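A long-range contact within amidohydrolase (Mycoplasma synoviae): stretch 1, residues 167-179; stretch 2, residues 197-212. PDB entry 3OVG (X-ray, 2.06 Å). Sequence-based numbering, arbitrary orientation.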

# COMPACT_ATOMS: atom_id res chain seq x y z
N GLU A 167 -8.56 -9.58 -25.15
CA GLU A 167 -9.63 -8.68 -25.51
C GLU A 167 -9.98 -8.77 -27.01
O GLU A 167 -11.13 -8.59 -27.40
N LEU A 168 -8.98 -9.00 -27.86
CA LEU A 168 -9.29 -9.22 -29.27
C LEU A 168 -10.04 -10.55 -29.39
O LEU A 168 -10.93 -10.69 -30.20
N LYS A 169 -9.67 -11.53 -28.57
CA LYS A 169 -10.42 -12.79 -28.48
C LYS A 169 -11.88 -12.55 -28.07
O LYS A 169 -12.81 -13.11 -28.66
N ALA A 170 -12.08 -11.70 -27.08
CA ALA A 170 -13.44 -11.44 -26.60
C ALA A 170 -14.20 -10.62 -27.64
O ALA A 170 -15.41 -10.81 -27.81
N LEU A 171 -13.50 -9.77 -28.40
CA LEU A 171 -14.16 -9.03 -29.49
C LEU A 171 -14.63 -10.00 -30.57
O LEU A 171 -15.71 -9.85 -31.12
N GLU A 172 -13.81 -11.00 -30.87
CA GLU A 172 -14.17 -11.99 -31.88
C GLU A 172 -15.37 -12.78 -31.33
O GLU A 172 -16.32 -13.08 -32.05
N VAL A 173 -15.33 -13.11 -30.05
CA VAL A 173 -16.44 -13.83 -29.47
C VAL A 173 -17.73 -12.98 -29.60
O VAL A 173 -18.79 -13.48 -29.98
N ALA A 174 -17.62 -11.68 -29.34
CA ALA A 174 -18.80 -10.81 -29.42
C ALA A 174 -19.31 -10.74 -30.87
O ALA A 174 -20.49 -10.87 -31.13
N ALA A 175 -18.40 -10.52 -31.81
CA ALA A 175 -18.79 -10.41 -33.22
C ALA A 175 -19.45 -11.69 -33.70
O ALA A 175 -20.49 -11.66 -34.37
N ARG A 176 -18.88 -12.83 -33.34
CA ARG A 176 -19.43 -14.12 -33.81
C ARG A 176 -20.82 -14.45 -33.22
O ARG A 176 -21.72 -14.94 -33.89
N THR A 177 -20.99 -14.16 -31.94
CA THR A 177 -22.27 -14.35 -31.25
C THR A 177 -23.30 -13.40 -31.84
O THR A 177 -24.47 -13.77 -32.04
N SER A 178 -22.88 -12.18 -32.13
CA SER A 178 -23.82 -11.19 -32.66
C SER A 178 -24.24 -11.61 -34.09
O SER A 178 -25.42 -11.63 -34.45
N ILE A 179 -23.28 -11.99 -34.90
CA ILE A 179 -23.58 -12.47 -36.24
C ILE A 179 -24.51 -13.68 -36.21
O ILE A 179 -25.49 -13.74 -36.95
N GLU A 197 -10.46 1.42 -32.92
CA GLU A 197 -9.92 0.13 -33.24
C GLU A 197 -10.90 -0.99 -32.83
O GLU A 197 -11.09 -1.94 -33.56
N VAL A 198 -11.53 -0.86 -31.67
CA VAL A 198 -12.61 -1.77 -31.29
C VAL A 198 -13.67 -1.83 -32.42
O VAL A 198 -14.01 -2.93 -32.91
N ALA A 199 -14.12 -0.66 -32.87
CA ALA A 199 -15.06 -0.54 -33.99
C ALA A 199 -14.59 -1.29 -35.24
O ALA A 199 -15.30 -2.15 -35.76
N LYS A 200 -13.39 -0.99 -35.70
CA LYS A 200 -12.88 -1.62 -36.92
C LYS A 200 -12.74 -3.12 -36.78
O LYS A 200 -13.02 -3.88 -37.70
N HIS A 201 -12.33 -3.57 -35.60
CA HIS A 201 -12.13 -5.00 -35.42
C HIS A 201 -13.46 -5.71 -35.53
O HIS A 201 -13.58 -6.66 -36.28
N LEU A 202 -14.46 -5.25 -34.79
CA LEU A 202 -15.75 -5.93 -34.77
C LEU A 202 -16.29 -6.03 -36.17
O LEU A 202 -16.78 -7.07 -36.58
N ILE A 203 -16.22 -4.92 -36.90
CA ILE A 203 -16.69 -4.85 -38.25
C ILE A 203 -15.83 -5.72 -39.13
O ILE A 203 -16.33 -6.36 -40.03
N GLY A 204 -14.54 -5.77 -38.85
CA GLY A 204 -13.65 -6.67 -39.57
C GLY A 204 -14.01 -8.15 -39.40
O GLY A 204 -13.78 -8.96 -40.31
N PHE A 205 -14.54 -8.52 -38.24
CA PHE A 205 -14.98 -9.90 -38.05
C PHE A 205 -16.29 -10.16 -38.80
O PHE A 205 -16.69 -11.31 -38.96
N GLY A 206 -16.97 -9.09 -39.22
CA GLY A 206 -18.23 -9.25 -39.91
C GLY A 206 -19.42 -8.73 -39.10
O GLY A 206 -20.56 -8.86 -39.53
N ALA A 207 -19.18 -8.13 -37.94
CA ALA A 207 -20.31 -7.61 -37.17
C ALA A 207 -20.96 -6.44 -37.90
O ALA A 207 -20.29 -5.73 -38.61
N ASN A 208 -22.27 -6.27 -37.72
CA ASN A 208 -22.99 -5.11 -38.25
C ASN A 208 -22.75 -3.84 -37.42
O ASN A 208 -23.14 -3.80 -36.24
N PRO A 209 -22.15 -2.80 -38.02
CA PRO A 209 -21.93 -1.55 -37.29
C PRO A 209 -23.21 -1.08 -36.61
O PRO A 209 -23.18 -0.39 -35.61
N ASP A 210 -24.35 -1.42 -37.19
CA ASP A 210 -25.62 -0.96 -36.64
C ASP A 210 -26.00 -1.56 -35.30
O ASP A 210 -26.94 -1.07 -34.65
N LYS A 211 -25.31 -2.63 -34.92
CA LYS A 211 -25.58 -3.36 -33.67
C LYS A 211 -24.58 -3.02 -32.55
O LYS A 211 -24.65 -3.58 -31.43
N ILE A 212 -23.67 -2.09 -32.84
CA ILE A 212 -22.52 -1.85 -31.98
C ILE A 212 -22.63 -0.55 -31.22
O ILE A 212 -22.71 0.53 -31.81

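The helix 167-179 packs against helix 197-205 and the turn that follows it, through a contact that is almost wholly apolar; no direct hydrogen bond crosses it. Phe205 is its centre. With chi1 m (-76°), its ring enters a hole formed by Leu168, Leu171, Glu172 and Ala175. Glu172 CB lies over one ring face, 3.7 Å from the Phe205 centroid in a CH-pi contact, while Leu168 CD1 meets the ring edge. Glu172 is t at chi1 and chi2, and this extended chain carries OE2 to Arg176 NH1 (2.6 Å), a salt bridge along its own helix.

Ala175 points toward the partner, and its small side chain permits close approach: its CB is 3.5 Å from Phe205 CB and 4.0 Å from Ala207 CB. Leu171 and Leu202 share the m,t rotamer and meet CD2 to CD2 at 3.9 Å; Leu171 CD2 also reaches Val198 CG1 (4.0 Å). Leu168, t,p, instead brings CD1 to 3.8 Å from His201 ND1.

Ile179, m,t, lays CD1 against the turn, 3.4 Å from Gly206 C. Gly206 closes a Schellman motif with positive phi, where a CB would crowd Ile179 CD1. Nearby, Ser178 adopts t, and one water bridges the stretches, donating to Ser178 OG (2.9 Å) and accepting from Asn208 N (2.7 Å).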

# COMPACT_ATOMS: atom_id res chain seq x y z
CB GLU A 167 -9.26 -7.24 -25.07
CG GLU A 167 -9.02 -7.21 -23.55
CD GLU A 167 -8.44 -5.90 -23.00
OE1 GLU A 167 -7.75 -5.14 -23.73
OE2 GLU A 167 -8.64 -5.68 -21.81
CB LEU A 168 -8.02 -9.20 -30.12
CG LEU A 168 -8.23 -9.27 -31.64
CD1 LEU A 168 -9.14 -8.14 -32.07
CD2 LEU A 168 -6.90 -9.19 -32.40
CB LYS A 169 -9.76 -13.73 -27.47
CG LYS A 169 -10.31 -15.16 -27.53
CD LYS A 169 -9.44 -16.13 -26.71
CE LYS A 169 -10.06 -17.51 -26.69
NZ LYS A 169 -9.32 -18.38 -25.77
CB ALA A 170 -13.41 -10.71 -25.24
CB LEU A 171 -13.24 -7.94 -30.09
CG LEU A 171 -13.00 -6.71 -29.20
CD1 LEU A 171 -11.92 -5.82 -29.78
CD2 LEU A 171 -14.28 -5.92 -29.04
CB GLU A 172 -12.99 -12.94 -32.19
CG GLU A 172 -13.42 -14.10 -33.11
CD GLU A 172 -12.27 -14.93 -33.65
OE1 GLU A 172 -11.11 -14.52 -33.54
OE2 GLU A 172 -12.54 -16.01 -34.18
CB VAL A 173 -16.16 -14.21 -28.00
CG1 VAL A 173 -17.48 -14.56 -27.29
CG2 VAL A 173 -15.15 -15.38 -27.92
CB ALA A 174 -18.43 -9.44 -28.93
CB ALA A 175 -17.57 -10.03 -34.11
CB ARG A 176 -18.42 -15.25 -33.56
CG ARG A 176 -17.19 -15.16 -34.51
CD ARG A 176 -16.03 -16.08 -34.13
NE ARG A 176 -16.32 -17.51 -34.25
CZ ARG A 176 -15.39 -18.46 -34.32
NH1 ARG A 176 -14.10 -18.13 -34.30
NH2 ARG A 176 -15.74 -19.75 -34.42
CB THR A 177 -22.10 -14.06 -29.75
OG1 THR A 177 -21.11 -14.94 -29.23
CG2 THR A 177 -23.41 -14.31 -28.96
CB SER A 178 -23.17 -9.80 -32.68
OG SER A 178 -24.00 -8.86 -33.34
CB ILE A 179 -22.29 -12.82 -36.96
CG1 ILE A 179 -21.58 -11.52 -37.37
CG2 ILE A 179 -22.56 -13.78 -38.16
CD1 ILE A 179 -20.10 -11.74 -37.60
CB GLU A 197 -8.53 -0.03 -32.62
CG GLU A 197 -7.44 0.83 -33.32
CD GLU A 197 -7.56 2.31 -32.99
OE1 GLU A 197 -8.02 2.63 -31.88
OE2 GLU A 197 -7.21 3.16 -33.81
CB VAL A 198 -13.25 -1.34 -30.00
CG1 VAL A 198 -14.65 -1.99 -29.88
CG2 VAL A 198 -12.33 -1.71 -28.85
CB ALA A 199 -15.37 0.97 -34.34
CB LYS A 200 -11.55 -1.00 -37.32
CG LYS A 200 -11.74 0.45 -37.79
CD LYS A 200 -10.52 1.29 -37.47
CE LYS A 200 -9.56 1.41 -38.63
NZ LYS A 200 -8.56 2.53 -38.39
CB HIS A 201 -11.39 -5.33 -34.11
CG HIS A 201 -10.00 -4.79 -34.07
ND1 HIS A 201 -9.37 -4.44 -32.90
CD2 HIS A 201 -9.13 -4.53 -35.07
CE1 HIS A 201 -8.16 -3.98 -33.18
NE2 HIS A 201 -7.99 -4.02 -34.49
CB LEU A 202 -16.75 -5.19 -33.86
CG LEU A 202 -16.46 -5.34 -32.38
CD1 LEU A 202 -17.40 -4.40 -31.66
CD2 LEU A 202 -16.67 -6.79 -31.94
CB ILE A 203 -16.65 -3.39 -38.77
CG1 ILE A 203 -17.71 -2.55 -38.05
CG2 ILE A 203 -16.80 -3.38 -40.28
CD1 ILE A 203 -17.52 -0.98 -38.21
CB PHE A 205 -15.17 -10.24 -36.58
CG PHE A 205 -13.91 -10.47 -35.85
CD1 PHE A 205 -13.12 -11.58 -36.15
CD2 PHE A 205 -13.49 -9.59 -34.87
CE1 PHE A 205 -11.94 -11.82 -35.45
CE2 PHE A 205 -12.31 -9.80 -34.17
CZ PHE A 205 -11.52 -10.91 -34.46
CB ALA A 207 -19.89 -7.21 -35.73
CB ASN A 208 -24.49 -5.45 -38.29
CG ASN A 208 -25.34 -4.34 -38.94
OD1 ASN A 208 -24.86 -3.28 -39.33
ND2 ASN A 208 -26.64 -4.61 -39.02
CB PRO A 209 -21.58 -0.53 -38.40
CG PRO A 209 -21.32 -1.32 -39.63
CD PRO A 209 -21.94 -2.67 -39.47
CB ASP A 210 -26.76 -1.23 -37.62
CG ASP A 210 -27.39 0.04 -38.11
OD1 ASP A 210 -26.73 0.72 -38.94
OD2 ASP A 210 -28.52 0.36 -37.63
CB LYS A 211 -25.50 -4.87 -33.91
CG LYS A 211 -26.54 -5.46 -34.83
CD LYS A 211 -27.97 -5.34 -34.26
CE LYS A 211 -28.65 -4.03 -34.71
NZ LYS A 211 -30.12 -4.16 -34.71
CB ILE A 212 -21.20 -1.79 -32.79
CG1 ILE A 212 -21.00 -3.07 -33.63
CG2 ILE A 212 -19.98 -1.42 -31.87
CD1 ILE A 212 -19.66 -3.09 -34.38
O HOH W 1 -23.60 -7.98 -36.08